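Local atomic coordinates of oxidoreductase (Methanosarcina mazei, PDB entry 3KA7), a protein that binds flavin-adenine dinucleotide and probably acts as an oxidoreductase of the flavin-containing amine oxidase family. Residues K99-I104 and I356-R361; E351-I356 and Y362-I367. All coordinates share one frame; numbering follows the deposited sequence.

Interaction 1. Residues K99-I104 and I356-R361; sequences KGFKDI and IFPGKR
Phe101 is the residue of 99-104 that reaches the loop 356-361, and it does so with one corner of its ring. Just before it, Gly100 takes backbone angles (phi 110°, psi 170°) at which a CB would collide with the carbonyl O of Lys99; from there the chain straightens into the edge strand. At Phe101 the first bond of the side chain points toward the loop, and CG sits between the backbone N and the carbonyl carbon (chi1 61°), which swings the ring out from the strand. Its CE2 atom then lies 4.0 Å from Pro358 CD, which sits at the ring edge, near the phenyl plane, with Pro358 CG almost as close. The same CE2 is 3.8 Å from Ile356 O, which comes in obliquely; this is van der Waals contact, and the carbonyl has a weak hydrogen bond from Arg87 NH1. No hydrogen bond joins the two segments, and the 85 Å² buried, both sides summed, marks a light contact. Further along, Asp103 turns to the neighbouring strand 85-89, where its OD1 forms a salt bridge with Arg87 NE, so Arg87 reaches both segments, though only weakly on the loop side. On the loop side, Phe357 leaves helical angles and opens a type II turn closed by Lys360 N to Phe357 O at 3.2 Å, with Gly359 at the positive-phi position. Geometrically this is an edge strand of a mixed beta-sheet, its aromatic side chain packed against the beta turn that follows a helix C-terminus.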
ATOM      1  N   LYS A  99      23.769  -4.398  21.459  1.00 23.54           N
ATOM      2  CA  LYS A  99      25.051  -3.747  21.745  1.00 24.28           C
ATOM      3  C   LYS A  99      25.162  -2.351  21.131  1.00 23.79           C
ATOM      4  O   LYS A  99      26.244  -1.777  21.053  1.00 24.70           O
ATOM      5  CB  LYS A  99      26.218  -4.629  21.304  1.00 24.91           C
ATOM      6  CG  LYS A  99      26.350  -5.926  22.097  1.00 26.49           C
ATOM      7  CD  LYS A  99      26.623  -5.663  23.576  1.00 31.51           C
ATOM      8  CE  LYS A  99      27.909  -4.863  23.780  1.00 32.91           C
ATOM      9  NZ  LYS A  99      28.029  -4.325  25.165  1.00 34.38           N
ATOM     10  N   GLY A 100      24.037  -1.794  20.704  1.00 23.07           N
ATOM     11  CA  GLY A 100      24.049  -0.467  20.134  1.00 21.66           C
ATOM     12  C   GLY A 100      23.772  -0.509  18.645  1.00 21.15           C
ATOM     13  O   GLY A 100      23.762  -1.579  18.037  1.00 20.46           O
ATOM     14  N   PHE A 101      23.553   0.663  18.065  1.00 20.17           N
ATOM     15  CA  PHE A 101      23.232   0.763  16.657  1.00 19.88           C
ATOM     16  C   PHE A 101      23.725   2.067  16.063  1.00 19.38           C
ATOM     17  O   PHE A 101      24.112   3.003  16.773  1.00 19.49           O
ATOM     18  CB  PHE A 101      21.721   0.648  16.444  1.00 19.80           C
ATOM     19  CG  PHE A 101      20.923   1.732  17.120  1.00 20.08           C
ATOM     20  CD1 PHE A 101      20.830   2.999  16.559  1.00 20.29           C
ATOM     21  CD2 PHE A 101      20.252   1.484  18.306  1.00 21.80           C
ATOM     22  CE1 PHE A 101      20.094   3.996  17.173  1.00 21.76           C
ATOM     23  CE2 PHE A 101      19.513   2.486  18.926  1.00 22.23           C
ATOM     24  CZ  PHE A 101      19.435   3.736  18.358  1.00 21.22           C
ATOM     25  N   LYS A 102      23.718   2.115  14.744  1.00 18.83           N
ATOM     26  CA  LYS A 102      24.003   3.333  14.026  1.00 18.67           C
ATOM     27  C   LYS A 102      23.037   3.401  12.849  1.00 18.54           C
ATOM     28  O   LYS A 102      22.452   2.384  12.459  1.00 17.96           O
ATOM     29  CB  LYS A 102      25.458   3.339  13.553  1.00 18.96           C
ATOM     30  CG  LYS A 102      25.785   2.217  12.588  1.00 19.76           C
ATOM     31  CD  LYS A 102      27.281   2.193  12.251  1.00 21.05           C
ATOM     32  CE  LYS A 102      27.644   0.948  11.447  1.00 21.95           C
ATOM     33  NZ  LYS A 102      29.028   1.031  10.888  1.00 24.48           N
ATOM     34  N   ASP A 103      22.853   4.595  12.298  1.00 18.07           N
ATOM     35  CA  ASP A 103      21.950   4.777  11.159  1.00 17.80           C
ATOM     36  C   ASP A 103      22.720   5.184   9.903  1.00 18.03           C
ATOM     37  O   ASP A 103      23.623   6.027   9.974  1.00 18.46           O
ATOM     38  CB  ASP A 103      20.896   5.850  11.478  1.00 18.03           C
ATOM     39  CG  ASP A 103      19.894   5.412  12.538  1.00 17.90           C
ATOM     40  OD1 ASP A 103      19.789   4.207  12.843  1.00 18.34           O
ATOM     41  OD2 ASP A 103      19.183   6.291  13.073  1.00 18.96           O
ATOM     42  N   ILE A 104      22.369   4.587   8.763  1.00 17.28           N
ATOM     43  CA  ILE A 104      22.910   4.977   7.458  1.00 16.97           C
ATOM     44  C   ILE A 104      21.781   5.422   6.525  1.00 17.27           C
ATOM     45  O   ILE A 104      20.637   5.024   6.701  1.00 16.86           O
ATOM     46  CB  ILE A 104      23.670   3.807   6.786  1.00 17.27           C
ATOM     47  CG1 ILE A 104      22.698   2.678   6.437  1.00 16.38           C
ATOM     48  CG2 ILE A 104      24.763   3.284   7.706  1.00 17.03           C
ATOM     49  CD1 ILE A 104      23.181   1.741   5.337  1.00 17.12           C
ATOM     50  N   ILE A 356      14.865  -1.133  19.347  1.00 13.62           N
ATOM     51  CA  ILE A 356      14.904  -0.061  18.360  1.00 12.91           C
ATOM     52  C   ILE A 356      14.998   1.299  19.049  1.00 13.00           C
ATOM     53  O   ILE A 356      15.777   2.155  18.651  1.00 13.22           O
ATOM     54  CB  ILE A 356      13.657  -0.102  17.430  1.00 12.79           C
ATOM     55  CG1 ILE A 356      13.585  -1.452  16.694  1.00 12.70           C
ATOM     56  CG2 ILE A 356      13.717   1.030  16.435  1.00 12.77           C
ATOM     57  CD1 ILE A 356      12.213  -1.724  16.016  1.00 12.75           C
ATOM     58  N   PHE A 357      14.221   1.475  20.109  1.00 13.71           N
ATOM     59  CA  PHE A 357      14.092   2.776  20.750  1.00 14.10           C
ATOM     60  C   PHE A 357      14.426   2.713  22.240  1.00 14.80           C
ATOM     61  O   PHE A 357      13.638   3.157  23.063  1.00 14.55           O
ATOM     62  CB  PHE A 357      12.662   3.293  20.562  1.00 14.13           C
ATOM     63  CG  PHE A 357      12.293   3.550  19.126  1.00 13.44           C
ATOM     64  CD1 PHE A 357      13.076   4.382  18.341  1.00 13.93           C
ATOM     65  CD2 PHE A 357      11.157   2.978  18.571  1.00 16.21           C
ATOM     66  CE1 PHE A 357      12.744   4.644  17.022  1.00 15.28           C
ATOM     67  CE2 PHE A 357      10.818   3.234  17.239  1.00 14.60           C
ATOM     68  CZ  PHE A 357      11.611   4.063  16.474  1.00 15.61           C
ATOM     69  N   PRO A 358      15.600   2.166  22.587  1.00 15.81           N
ATOM     70  CA  PRO A 358      15.920   1.988  23.996  1.00 16.77           C
ATOM     71  C   PRO A 358      15.918   3.302  24.791  1.00 17.04           C
ATOM     72  O   PRO A 358      16.486   4.306  24.356  1.00 17.92           O
ATOM     73  CB  PRO A 358      17.322   1.356  23.965  1.00 16.27           C
ATOM     74  CG  PRO A 358      17.918   1.820  22.689  1.00 16.95           C
ATOM     75  CD  PRO A 358      16.735   1.811  21.715  1.00 16.03           C
ATOM     76  N   GLY A 359      15.262   3.285  25.943  1.00 18.26           N
ATOM     77  CA  GLY A 359      15.291   4.431  26.849  1.00 18.03           C
ATOM     78  C   GLY A 359      14.466   5.618  26.395  1.00 17.85           C
ATOM     79  O   GLY A 359      14.431   6.651  27.071  1.00 18.70           O
ATOM     80  N   LYS A 360      13.772   5.483  25.271  1.00 17.15           N
ATOM     81  CA  LYS A 360      12.969   6.589  24.760  1.00 16.09           C
ATOM     82  C   LYS A 360      11.617   6.667  25.459  1.00 15.75           C
ATOM     83  O   LYS A 360      11.122   5.677  26.017  1.00 15.52           O
ATOM     84  CB  LYS A 360      12.785   6.489  23.239  1.00 16.38           C
ATOM     85  CG  LYS A 360      14.079   6.584  22.467  1.00 16.44           C
ATOM     86  CD  LYS A 360      14.651   7.995  22.501  1.00 19.14           C
ATOM     87  CE  LYS A 360      15.734   8.165  21.446  1.00 21.82           C
ATOM     88  NZ  LYS A 360      16.497   9.438  21.660  1.00 23.80           N
ATOM     89  N   ARG A 361      11.026   7.850  25.419  1.00 14.81           N
ATOM     90  CA  ARG A 361       9.790   8.125  26.127  1.00 15.35           C
ATOM     91  C   ARG A 361       8.601   8.060  25.170  1.00 14.63           C
ATOM     92  O   ARG A 361       8.384   8.962  24.371  1.00 14.35           O
ATOM     93  CB  ARG A 361       9.886   9.511  26.779  1.00 15.27           C
ATOM     94  CG  ARG A 361       8.662   9.965  27.536  1.00 18.86           C
ATOM     95  CD  ARG A 361       8.126   8.869  28.413  1.00 25.02           C
ATOM     96  NE  ARG A 361       8.838   8.762  29.678  1.00 28.22           N
ATOM     97  CZ  ARG A 361       8.425   9.308  30.821  1.00 30.22           C
ATOM     98  NH1 ARG A 361       7.309  10.021  30.865  1.00 31.78           N
ATOM     99  NH2 ARG A 361       9.139   9.145  31.923  1.00 30.80           N
TER

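Interaction 2. Residues E351-I356 and Y362-I367; sequences EDLKEI and YEVLLI
Leu353 and Tyr362 bury most of the surface between helix 351-356 and strand 362-367. The tyrosine side chain leaves its strand toward the helix, with a chi1 of 61° tucking CG over the main chain, flanked by N and C, and the ring spans the gap so that its outer end meets the helix. Its OH rests 3.5 Å from Leu353 CB, whereas Leu353 CD1 approaches the ring obliquely, 4.4 Å from Tyr362 CE1. The leucine, with CG anti to its carbonyl carbon (chi1 -68°) and an extended chi2, sends the same methyl on to Val364 CG2 at 4.3 Å. Leu353 thus bridges two alternate residues of the strand, and Leu286 of strand 280-288 touches both Leu353 and Val364.

Such packing is that of a helix laid against a mixed beta-sheet and joined to its edge strand through a five-residue loop, which includes a type II turn: the two segment axes run 145° apart in N-to-C direction and approach to 11.5 Å, a spacing that side chains must fill. Further along that strand, Leu365 and Leu366 both share backbone hydrogen bonds with Cys285 of strand 280-288, which makes a classic beta bulge.

No hydrogen bond crosses between the segments. On the helix, Lys354 NZ forms a salt bridge to Glu351 OE1, one turn earlier, at 3.6 Å. Asp352 O accepts from both Glu355 N (3.0 Å) and Ile356 N (2.8 Å). The buried Asp352 carboxylate is satisfied by Arg305 and by the backbone amides of Arg306 and Ile307, and Glu355 forms a second salt bridge to Arg305.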
ATOM      1  N   GLU A 351       8.666  -6.407  21.791  1.00 15.67           N
ATOM      2  CA  GLU A 351      10.043  -6.642  22.218  1.00 16.16           C
ATOM      3  C   GLU A 351      11.005  -5.859  21.336  1.00 15.25           C
ATOM      4  O   GLU A 351      11.987  -5.287  21.828  1.00 14.66           O
ATOM      5  CB  GLU A 351      10.400  -8.128  22.128  1.00 16.69           C
ATOM      6  CG  GLU A 351       9.550  -9.009  23.018  1.00 21.74           C
ATOM      7  CD  GLU A 351       9.405  -8.430  24.399  1.00 27.70           C
ATOM      8  OE1 GLU A 351      10.433  -8.305  25.100  1.00 30.85           O
ATOM      9  OE2 GLU A 351       8.264  -8.083  24.782  1.00 31.63           O
ATOM     10  N   ASP A 352      10.724  -5.837  20.027  1.00 14.03           N
ATOM     11  CA  ASP A 352      11.571  -5.103  19.079  1.00 13.76           C
ATOM     12  C   ASP A 352      11.682  -3.624  19.430  1.00 13.82           C
ATOM     13  O   ASP A 352      12.744  -3.032  19.246  1.00 13.24           O
ATOM     14  CB  ASP A 352      11.041  -5.191  17.635  1.00 13.36           C
ATOM     15  CG  ASP A 352      11.316  -6.535  16.978  1.00 13.16           C
ATOM     16  OD1 ASP A 352      12.245  -7.254  17.411  1.00 12.41           O
ATOM     17  OD2 ASP A 352      10.591  -6.855  16.007  1.00 11.06           O
ATOM     18  N   LEU A 353      10.567  -3.034  19.867  1.00 13.92           N
ATOM     19  CA  LEU A 353      10.492  -1.606  20.213  1.00 14.39           C
ATOM     20  C   LEU A 353      11.542  -1.221  21.256  1.00 14.60           C
ATOM     21  O   LEU A 353      12.150  -0.156  21.185  1.00 13.95           O
ATOM     22  CB  LEU A 353       9.099  -1.263  20.753  1.00 15.04           C
ATOM     23  CG  LEU A 353       7.931  -1.319  19.771  1.00 15.27           C
ATOM     24  CD1 LEU A 353       6.633  -0.893  20.466  1.00 15.99           C
ATOM     25  CD2 LEU A 353       8.228  -0.425  18.578  1.00 17.10           C
ATOM     26  N   LYS A 354      11.757  -2.109  22.215  1.00 15.02           N
ATOM     27  CA  LYS A 354      12.704  -1.844  23.293  1.00 15.70           C
ATOM     28  C   LYS A 354      14.137  -1.782  22.773  1.00 15.77           C
ATOM     29  O   LYS A 354      14.985  -1.101  23.352  1.00 16.63           O
ATOM     30  CB  LYS A 354      12.590  -2.934  24.356  1.00 16.13           C
ATOM     31  CG  LYS A 354      11.195  -3.079  24.949  1.00 17.90           C
ATOM     32  CD  LYS A 354      11.158  -4.282  25.899  1.00 21.93           C
ATOM     33  CE  LYS A 354       9.739  -4.617  26.345  1.00 24.80           C
ATOM     34  NZ  LYS A 354       9.771  -5.657  27.413  1.00 27.42           N
ATOM     35  N   GLU A 355      14.392  -2.496  21.680  1.00 15.20           N
ATOM     36  CA  GLU A 355      15.731  -2.576  21.092  1.00 15.17           C
ATOM     37  C   GLU A 355      15.945  -1.501  20.032  1.00 14.58           C
ATOM     38  O   GLU A 355      17.058  -1.017  19.837  1.00 14.27           O
ATOM     39  CB  GLU A 355      15.980  -3.978  20.522  1.00 15.78           C
ATOM     40  CG  GLU A 355      15.980  -5.068  21.608  1.00 18.16           C
ATOM     41  CD  GLU A 355      16.117  -6.491  21.082  1.00 20.52           C
ATOM     42  OE1 GLU A 355      16.098  -6.718  19.855  1.00 20.91           O
ATOM     43  OE2 GLU A 355      16.236  -7.402  21.922  1.00 22.68           O
ATOM     44  N   ILE A 356      14.865  -1.133  19.347  1.00 13.62           N
ATOM     45  CA  ILE A 356      14.904  -0.061  18.360  1.00 12.91           C
ATOM     46  C   ILE A 356      14.998   1.299  19.049  1.00 13.00           C
ATOM     47  O   ILE A 356      15.777   2.155  18.651  1.00 13.22           O
ATOM     48  CB  ILE A 356      13.657  -0.102  17.430  1.00 12.79           C
ATOM     49  CG1 ILE A 356      13.585  -1.452  16.694  1.00 12.70           C
ATOM     50  CG2 ILE A 356      13.717   1.030  16.435  1.00 12.77           C
ATOM     51  CD1 ILE A 356      12.213  -1.724  16.016  1.00 12.75           C
ATOM     52  N   TYR A 362       7.836   6.976  25.250  1.00 14.51           N
ATOM     53  CA  TYR A 362       6.635   6.830  24.422  1.00 14.45           C
ATOM     54  C   TYR A 362       5.686   5.839  25.081  1.00 14.58           C
ATOM     55  O   TYR A 362       6.068   5.131  26.009  1.00 14.75           O
ATOM     56  CB  TYR A 362       7.002   6.320  23.014  1.00 14.01           C
ATOM     57  CG  TYR A 362       7.661   4.961  23.051  1.00 14.35           C
ATOM     58  CD1 TYR A 362       6.901   3.796  22.999  1.00 14.35           C
ATOM     59  CD2 TYR A 362       9.038   4.838  23.158  1.00 13.78           C
ATOM     60  CE1 TYR A 362       7.495   2.556  23.066  1.00 14.90           C
ATOM     61  CE2 TYR A 362       9.643   3.601  23.223  1.00 14.73           C
ATOM     62  CZ  TYR A 362       8.859   2.462  23.170  1.00 14.26           C
ATOM     63  OH  TYR A 362       9.446   1.230  23.240  1.00 16.79           O
ATOM     64  N   GLU A 363       4.454   5.798  24.589  1.00 15.13           N
ATOM     65  CA  GLU A 363       3.500   4.781  24.994  1.00 15.80           C
ATOM     66  C   GLU A 363       2.899   4.159  23.743  1.00 14.43           C
ATOM     67  O   GLU A 363       2.729   4.822  22.718  1.00 14.33           O
ATOM     68  CB  GLU A 363       2.385   5.391  25.844  1.00 16.63           C
ATOM     69  CG  GLU A 363       2.876   6.120  27.094  1.00 21.28           C
ATOM     70  CD  GLU A 363       1.825   7.046  27.687  1.00 26.95           C
ATOM     71  OE1 GLU A 363       1.282   7.900  26.943  1.00 29.80           O
ATOM     72  OE2 GLU A 363       1.553   6.934  28.906  1.00 31.12           O
ATOM     73  N   VAL A 364       2.581   2.883  23.824  1.00 14.10           N
ATOM     74  CA  VAL A 364       1.854   2.253  22.736  1.00 13.52           C
ATOM     75  C   VAL A 364       0.426   2.785  22.746  1.00 13.17           C
ATOM     76  O   VAL A 364      -0.286   2.660  23.747  1.00 13.04           O
ATOM     77  CB  VAL A 364       1.856   0.736  22.899  1.00 13.81           C
ATOM     78  CG1 VAL A 364       0.988   0.085  21.821  1.00 14.86           C
ATOM     79  CG2 VAL A 364       3.298   0.207  22.876  1.00 14.15           C
ATOM     80  N   LEU A 365       0.007   3.369  21.631  1.00 12.73           N
ATOM     81  CA  LEU A 365      -1.293   4.002  21.515  1.00 12.78           C
ATOM     82  C   LEU A 365      -2.356   3.024  21.028  1.00 12.42           C
ATOM     83  O   LEU A 365      -3.437   2.926  21.607  1.00 13.03           O
ATOM     84  CB  LEU A 365      -1.194   5.217  20.578  1.00 13.35           C
ATOM     85  CG  LEU A 365      -2.397   6.130  20.333  1.00 14.43           C
ATOM     86  CD1 LEU A 365      -2.918   6.777  21.624  1.00 15.89           C
ATOM     87  CD2 LEU A 365      -2.060   7.191  19.276  1.00 15.12           C
ATOM     88  N   LEU A 366      -2.054   2.307  19.946  1.00 11.56           N
ATOM     89  CA  LEU A 366      -3.020   1.378  19.363  1.00 11.12           C
ATOM     90  C   LEU A 366      -2.262   0.386  18.499  1.00 11.07           C
ATOM     91  O   LEU A 366      -1.303   0.758  17.822  1.00 11.16           O
ATOM     92  CB  LEU A 366      -4.046   2.127  18.512  1.00 11.58           C
ATOM     93  CG  LEU A 366      -5.243   1.319  17.987  1.00 11.45           C
ATOM     94  CD1 LEU A 366      -6.089   0.792  19.144  1.00 13.91           C
ATOM     95  CD2 LEU A 366      -6.085   2.149  17.024  1.00 10.91           C
ATOM     96  N   ILE A 367      -2.689  -0.873  18.526  1.00 11.12           N
ATOM     97  CA  ILE A 367      -2.127  -1.885  17.637  1.00 11.27           C
ATOM     98  C   ILE A 367      -3.256  -2.346  16.735  1.00 12.09           C
ATOM     99  O   ILE A 367      -4.348  -2.651  17.217  1.00 11.64           O
ATOM    100  CB  ILE A 367      -1.576  -3.061  18.456  1.00 11.43           C
ATOM    101  CG1 ILE A 367      -0.492  -2.557  19.417  1.00 12.10           C
ATOM    102  CG2 ILE A 367      -1.044  -4.200  17.545  1.00 10.36           C
ATOM    103  CD1 ILE A 367      -0.006  -3.632  20.380  1.00 13.50           C
TER

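In the fold
From the N terminus, the chain forms strand 85-89 and then 101-105, which lies at one edge of the seven-stranded mixed sheet. Some 250 residues later, after four more strands of that sheet, helix 342-356 ends and interaction 1 closes this long loop by bringing 356-361 back to that edge. Interaction 2 closes a short one: only five residues separate 351-356 from 362-367, the strand at the sheet's other edge. The segments alternate along the chain, so the contacts cross rather than nest, and Ile356 belongs to both. Their centres lie 12 Å apart, and Phe357 O touches Tyr362 CE2 at 4.0 Å. Together they tie the helix and its following turn to both outermost strands.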